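Local coordinates for protein erythrocyte binding antigen 140 (Plasmodium falciparum, PDB 4GF2) that probably binds a receptor on the host erythrocyte surface during invasion, here as the region carrying its two Duffy binding-like domains, at residues K72-K77 / C87-N92; K495-S500 / S523-W528. The protein carries 3 engineered substitutions. One frame throughout, in Å; residues are numbered along the deposited sequence.

Interaction 1: K72-K77 / C87-N92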
loop_
_atom_site.group_PDB
_atom_site.type_symbol
_atom_site.label_atom_id
_atom_site.label_comp_id
_atom_site.label_asym_id
_atom_site.label_seq_id
_atom_site.Cartn_x
_atom_site.Cartn_y
_atom_site.Cartn_z
ATOM N N LYS A 72 21.499 38.291 -5.978
ATOM C CA LYS A 72 20.265 38.962 -5.566
ATOM C C LYS A 72 19.091 37.995 -5.580
ATOM O O LYS A 72 18.332 37.898 -4.613
ATOM C CB LYS A 72 19.923 40.125 -6.501
ATOM C CG LYS A 72 20.810 41.342 -6.383
ATOM C CD LYS A 72 20.223 42.501 -7.172
ATOM C CE LYS A 72 21.180 43.678 -7.255
ATOM N NZ LYS A 72 20.563 44.819 -7.995
ATOM N N LEU A 73 18.937 37.293 -6.697
ATOM C CA LEU A 73 17.792 36.419 -6.884
ATOM C C LEU A 73 17.838 35.261 -5.891
ATOM O O LEU A 73 16.805 34.828 -5.388
ATOM C CB LEU A 73 17.734 35.923 -8.331
ATOM C CG LEU A 73 17.425 37.022 -9.354
ATOM C CD1 LEU A 73 17.547 36.506 -10.779
ATOM C CD2 LEU A 73 16.036 37.594 -9.128
ATOM N N LEU A 74 19.039 34.782 -5.593
ATOM C CA LEU A 74 19.209 33.744 -4.584
ATOM C C LEU A 74 18.844 34.282 -3.210
ATOM O O LEU A 74 18.270 33.570 -2.384
ATOM C CB LEU A 74 20.650 33.231 -4.567
ATOM C CG LEU A 74 21.058 32.292 -5.702
ATOM C CD1 LEU A 74 22.528 31.935 -5.572
ATOM C CD2 LEU A 74 20.193 31.033 -5.714
ATOM N N TYR A 75 19.173 35.542 -2.960
ATOM C CA TYR A 75 18.856 36.136 -1.672
ATOM C C TYR A 75 17.350 36.205 -1.488
ATOM O O TYR A 75 16.832 35.846 -0.436
ATOM C CB TYR A 75 19.472 37.527 -1.524
ATOM C CG TYR A 75 19.106 38.172 -0.208
ATOM C CD1 TYR A 75 19.843 37.916 0.940
ATOM C CD2 TYR A 75 18.005 39.012 -0.107
ATOM C CE1 TYR A 75 19.502 38.489 2.147
ATOM C CE2 TYR A 75 17.660 39.592 1.098
ATOM C CZ TYR A 75 18.412 39.330 2.221
ATOM O OH TYR A 75 18.072 39.905 3.425
ATOM N N ASN A 76 16.643 36.665 -2.515
ATOM C CA ASN A 76 15.186 36.723 -2.455
ATOM C C ASN A 76 14.591 35.331 -2.301
ATOM O O ASN A 76 13.594 35.136 -1.606
ATOM C CB ASN A 76 14.622 37.386 -3.709
ATOM C CG ASN A 76 15.007 38.844 -3.815
ATOM O OD1 ASN A 76 15.436 39.458 -2.838
ATOM N ND2 ASN A 76 14.843 39.412 -5.005
ATOM N N LYS A 77 15.214 34.360 -2.955
ATOM C CA LYS A 77 14.767 32.979 -2.877
ATOM C C LYS A 77 14.852 32.463 -1.449
ATOM O O LYS A 77 13.918 31.841 -0.946
ATOM C CB LYS A 77 15.626 32.104 -3.786
ATOM C CG LYS A 77 15.273 30.628 -3.749
ATOM C CD LYS A 77 16.301 29.815 -4.519
ATOM C CE LYS A 77 16.085 28.325 -4.356
ATOM N NZ LYS A 77 17.235 27.554 -4.898
ATOM N N CYS A 87 24.095 30.723 1.767
ATOM C CA CYS A 87 25.545 30.620 1.660
ATOM C C CYS A 87 25.949 29.532 0.671
ATOM O O CYS A 87 26.727 29.776 -0.249
ATOM C CB CYS A 87 26.162 30.325 3.027
ATOM S SG CYS A 87 27.906 29.837 2.950
ATOM N N ASN A 88 25.421 28.331 0.868
ATOM C CA ASN A 88 25.771 27.204 0.015
ATOM C C ASN A 88 25.343 27.390 -1.437
ATOM O O ASN A 88 26.042 26.959 -2.353
ATOM C CB ASN A 88 25.177 25.913 0.579
ATOM C CG ASN A 88 25.777 25.548 1.918
ATOM O OD1 ASN A 88 26.870 25.991 2.256
ATOM N ND2 ASN A 88 25.064 24.745 2.690
ATOM N N GLU A 89 24.202 28.038 -1.647
ATOM C CA GLU A 89 23.687 28.216 -2.998
ATOM C C GLU A 89 24.487 29.282 -3.751
ATOM O O GLU A 89 24.686 29.173 -4.963
ATOM C CB GLU A 89 22.189 28.527 -2.970
ATOM C CG GLU A 89 21.361 27.365 -2.413
ATOM C CD GLU A 89 19.859 27.540 -2.572
ATOM O OE1 GLU A 89 19.423 28.485 -3.253
ATOM O OE2 GLU A 89 19.106 26.711 -2.019
ATOM N N LEU A 90 24.966 30.299 -3.037
ATOM C CA LEU A 90 25.880 31.269 -3.631
ATOM C C LEU A 90 27.088 30.536 -4.187
ATOM O O LEU A 90 27.471 30.715 -5.342
ATOM C CB LEU A 90 26.361 32.289 -2.596
ATOM C CG LEU A 90 25.504 33.528 -2.345
ATOM C CD1 LEU A 90 26.088 34.304 -1.188
ATOM C CD2 LEU A 90 25.411 34.412 -3.585
ATOM N N ARG A 91 27.682 29.702 -3.342
ATOM C CA ARG A 91 28.908 29.005 -3.680
ATOM C C ARG A 91 28.668 28.019 -4.815
ATOM O O ARG A 91 29.443 27.955 -5.771
ATOM C CB ARG A 91 29.456 28.278 -2.446
ATOM C CG ARG A 91 29.711 29.202 -1.255
ATOM C CD ARG A 91 30.059 28.431 0.012
ATOM N NE ARG A 91 31.360 27.777 -0.097
ATOM C CZ ARG A 91 32.525 28.400 0.059
ATOM N NH1 ARG A 91 32.567 29.701 0.333
ATOM N NH2 ARG A 91 33.654 27.720 -0.065
ATOM N N ASN A 92 27.585 27.257 -4.715
ATOM C CA ASN A 92 27.309 26.221 -5.701
ATOM C C ASN A 92 26.946 26.798 -7.055
ATOM O O ASN A 92 27.223 26.192 -8.087
ATOM C CB ASN A 92 26.215 25.286 -5.201
ATOM C CG ASN A 92 26.689 24.408 -4.074
ATOM O OD1 ASN A 92 27.891 24.262 -3.859
ATOM N ND2 ASN A 92 25.754 23.812 -3.348
#

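Interaction 2: K495-S500 / S523-W528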
loop_
_atom_site.group_PDB
_atom_site.type_symbol
_atom_site.label_atom_id
_atom_site.label_comp_id
_atom_site.label_asym_id
_atom_site.label_seq_id
_atom_site.Cartn_x
_atom_site.Cartn_y
_atom_site.Cartn_z
ATOM N N LYS A 495 -27.703 -34.843 15.576
ATOM C CA LYS A 495 -26.961 -35.837 16.342
ATOM C C LYS A 495 -26.890 -35.413 17.802
ATOM O O LYS A 495 -27.150 -36.207 18.705
ATOM C CB LYS A 495 -25.542 -36.007 15.792
ATOM C CG LYS A 495 -25.401 -37.076 14.720
ATOM C CD LYS A 495 -24.016 -37.717 14.759
ATOM C CE LYS A 495 -22.901 -36.691 14.602
ATOM N NZ LYS A 495 -22.920 -36.028 13.269
ATOM N N GLU A 496 -26.534 -34.153 18.020
ATOM C CA GLU A 496 -26.412 -33.611 19.365
ATOM C C GLU A 496 -27.716 -33.772 20.137
ATOM O O GLU A 496 -27.718 -34.231 21.279
ATOM C CB GLU A 496 -26.023 -32.135 19.299
ATOM C CG GLU A 496 -25.818 -31.478 20.651
ATOM C CD GLU A 496 -25.375 -30.032 20.530
ATOM O OE1 GLU A 496 -25.178 -29.560 19.388
ATOM O OE2 GLU A 496 -25.221 -29.368 21.577
ATOM N N LYS A 497 -28.824 -33.401 19.505
ATOM C CA LYS A 497 -30.129 -33.449 20.158
ATOM C C LYS A 497 -30.594 -34.880 20.424
ATOM O O LYS A 497 -31.294 -35.133 21.404
ATOM C CB LYS A 497 -31.164 -32.690 19.329
ATOM C CG LYS A 497 -31.157 -31.194 19.594
ATOM C CD LYS A 497 -31.833 -30.414 18.482
ATOM C CE LYS A 497 -32.138 -28.990 18.918
ATOM N NZ LYS A 497 -30.946 -28.283 19.458
ATOM N N ILE A 498 -30.209 -35.810 19.557
ATOM C CA ILE A 498 -30.484 -37.222 19.795
ATOM C C ILE A 498 -29.730 -37.692 21.033
ATOM O O ILE A 498 -30.303 -38.328 21.916
ATOM C CB ILE A 498 -30.079 -38.099 18.596
ATOM C CG1 ILE A 498 -31.072 -37.917 17.446
ATOM C CG2 ILE A 498 -30.022 -39.568 19.004
ATOM C CD1 ILE A 498 -30.781 -38.784 16.238
ATOM N N TYR A 499 -28.439 -37.378 21.092
ATOM C CA TYR A 499 -27.622 -37.738 22.242
ATOM C C TYR A 499 -28.170 -37.084 23.508
ATOM O O TYR A 499 -28.108 -37.666 24.591
ATOM C CB TYR A 499 -26.163 -37.326 22.023
ATOM C CG TYR A 499 -25.488 -38.011 20.850
ATOM C CD1 TYR A 499 -26.093 -39.077 20.194
ATOM C CD2 TYR A 499 -24.239 -37.592 20.404
ATOM C CE1 TYR A 499 -25.476 -39.702 19.125
ATOM C CE2 TYR A 499 -23.616 -38.213 19.335
ATOM C CZ TYR A 499 -24.238 -39.267 18.701
ATOM O OH TYR A 499 -23.626 -39.887 17.637
ATOM N N SER A 500 -28.709 -35.876 23.370
ATOM C CA SER A 500 -29.297 -35.178 24.507
ATOM C C SER A 500 -30.460 -35.987 25.065
ATOM O O SER A 500 -30.648 -36.065 26.280
ATOM C CB SER A 500 -29.776 -33.786 24.102
ATOM O OG SER A 500 -28.710 -33.011 23.581
ATOM N N SER A 523 -40.944 -30.660 23.423
ATOM C CA SER A 523 -41.541 -29.451 22.873
ATOM C C SER A 523 -40.489 -28.607 22.165
ATOM O O SER A 523 -40.696 -28.159 21.036
ATOM C CB SER A 523 -42.202 -28.633 23.982
ATOM O OG SER A 523 -42.687 -27.398 23.484
ATOM N N GLU A 524 -39.363 -28.393 22.835
ATOM C CA GLU A 524 -38.288 -27.579 22.285
ATOM C C GLU A 524 -37.759 -28.175 20.987
ATOM O O GLU A 524 -37.387 -27.444 20.069
ATOM C CB GLU A 524 -37.150 -27.438 23.298
ATOM C CG GLU A 524 -37.537 -26.673 24.556
ATOM C CD GLU A 524 -36.420 -26.630 25.583
ATOM O OE1 GLU A 524 -35.238 -26.652 25.178
ATOM O OE2 GLU A 524 -36.725 -26.577 26.794
ATOM N N TYR A 525 -37.730 -29.502 20.908
ATOM C CA TYR A 525 -37.242 -30.168 19.707
ATOM C C TYR A 525 -38.205 -29.970 18.544
ATOM O O TYR A 525 -37.779 -29.756 17.409
ATOM C CB TYR A 525 -37.034 -31.661 19.949
ATOM C CG TYR A 525 -36.443 -32.376 18.754
ATOM C CD1 TYR A 525 -35.072 -32.392 18.542
ATOM C CD2 TYR A 525 -37.254 -33.025 17.835
ATOM C CE1 TYR A 525 -34.525 -33.037 17.450
ATOM C CE2 TYR A 525 -36.716 -33.676 16.739
ATOM C CZ TYR A 525 -35.349 -33.677 16.552
ATOM O OH TYR A 525 -34.801 -34.321 15.464
ATOM N N LYS A 526 -39.501 -30.048 18.832
ATOM C CA LYS A 526 -40.527 -29.853 17.815
ATOM C C LYS A 526 -40.366 -28.489 17.153
ATOM O O LYS A 526 -40.409 -28.373 15.929
ATOM C CB LYS A 526 -41.924 -29.977 18.431
ATOM C CG LYS A 526 -42.254 -31.375 18.930
ATOM C CD LYS A 526 -43.552 -31.410 19.730
ATOM C CE LYS A 526 -43.851 -32.812 20.249
ATOM N NZ LYS A 526 -45.095 -32.857 21.065
ATOM N N LYS A 527 -40.178 -27.458 17.973
ATOM C CA LYS A 527 -39.967 -26.109 17.466
ATOM C C LYS A 527 -38.746 -26.077 16.559
ATOM O O LYS A 527 -38.779 -25.496 15.476
ATOM C CB LYS A 527 -39.771 -25.128 18.622
ATOM C CG LYS A 527 -40.998 -24.931 19.493
ATOM C CD LYS A 527 -42.084 -24.161 18.758
ATOM C CE LYS A 527 -43.304 -23.940 19.638
ATOM N NZ LYS A 527 -42.994 -23.121 20.844
ATOM N N TRP A 528 -37.668 -26.711 17.010
ATOM C CA TRP A 528 -36.415 -26.697 16.266
ATOM C C TRP A 528 -36.573 -27.383 14.916
ATOM O O TRP A 528 -36.253 -26.806 13.878
ATOM C CB TRP A 528 -35.296 -27.372 17.066
ATOM C CG TRP A 528 -33.970 -27.341 16.358
ATOM C CD1 TRP A 528 -33.126 -26.274 16.248
ATOM C CD2 TRP A 528 -33.340 -28.424 15.659
ATOM N NE1 TRP A 528 -32.013 -26.625 15.523
ATOM C CE2 TRP A 528 -32.118 -27.937 15.151
ATOM C CE3 TRP A 528 -33.690 -29.755 15.413
ATOM C CZ2 TRP A 528 -31.245 -28.736 14.414
ATOM C CZ3 TRP A 528 -32.821 -30.546 14.680
ATOM C CH2 TRP A 528 -31.614 -30.035 14.189
#

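Interaction 1: K72-K77 / C87-N92
Lys77 and Glu89 form a salt bridge between helix 56-78 and helix 83-101, with Lys77 NZ donating to Glu89 OE1 over 2.9 Å. The carboxylate is met from above: the ammonium lies 39° out of its plane. The lysine chain is fully extended with CG anti to the backbone N (chi1 178°), which carries NZ across the gap, and the two side chains meet at about a right angle. OE1 is also hydrogen-bonded by Asn78 ND2, the residue directly after Lys77. One buried oxygen is thus gripped by two donors from the same helix end, an arrangement that would be expected to favour the ionised carboxylate. The backbone is engaged as well, since Lys77 O accepts from Lys19 NZ and Leu74 O from Asn78 ND2.

One turn before Lys77, Leu74 makes van der Waals contacts. Its CD1 rests 3.6 Å from Glu89 O, while its other methyl, CD2, touches Glu89 OE1 at 3.6 Å. The apolar pair is Leu74 CD1 with Leu90 CD2, at 4.3 Å. Cys87, in the same turn as Leu90, is disulfide-bonded to Cys166.

The segment axes approach to 10.0 Å with their directions 153° apart. Helix 56-78 and helix 83-101, joined by a short connection, form a nearly antiparallel helical hairpin within the helix-rich, disulfide-bonded fold of a Duffy binding-like domain.

Interaction 2: K495-S500 / S523-W528
Lys497 of helix 478-508 lies over the Trp528 indole and beside the Tyr525 ring, both on helix 518-548, and it carries the whole contact from its own side. The nearest CA atoms are those of Lys497 and Tyr525, 7.8 Å apart, a spacing bridged by side chains alone.

The electrostatic component is a cation-pi interaction. Lys497 NZ stands 4.3 Å from the centroid of the five-membered ring of Trp528 and only 3° off its normal, so the ammonium sits almost directly above the pyrrole part of the indole. The bend at the last torsion of the lysine (chi4 53°) turns NZ out of line with the preceding chain.

CH-pi packing accompanies it. Lys497 CE is 3.6 Å from the same centroid and 18° off the normal, on the face that NZ also overlies. One carbon back, Lys497 CD approaches Trp528 CE3 at 3.6 Å, extending the contact onto the six-membered ring.

Van der Waals contact with Tyr525 is more glancing. Lys497 CD reaches Tyr525 CD1 at 3.8 Å in an oblique approach, and Lys497 CB lies 3.9 Å from Tyr525 CE1. The aliphatic lysine chain therefore touches both aromatic residues, which stand one helical turn apart. Beyond the pair, Tyr525 also packs on Pro588.

The side-chain hydrogen bond of the two segments is local: Ser500 OG donates to Glu496 O from above the carbonyl plane, and the same oxygen accepts from Ser500 N. Outside them, Lys495 NZ forms a salt bridge with Glu573 OE2.

A lysine over one indole face and alongside a tyrosine one turn earlier thus joins two long helices of the second Duffy binding-like domain, whose fold is built largely from helices.

Overall arrangement
Interaction 1 and interaction 2 lie in different Duffy binding domains, in series along the chain. Their centres are 88 Å apart, and their nearest atoms about 75 Å, so they do not touch. They lie on opposite sides of the chain's centre, the centre of interaction 1 about 39 Å and that of interaction 2 about 51 Å from it. A lysine takes part in both, but its partner differs: a buried carboxylate in interaction 1, an indole face in the partly buried interaction 2. A bound glycerol, probably from the crystallisation liquor, lies about 4 Å from the side chain of Glu89 in interaction 1.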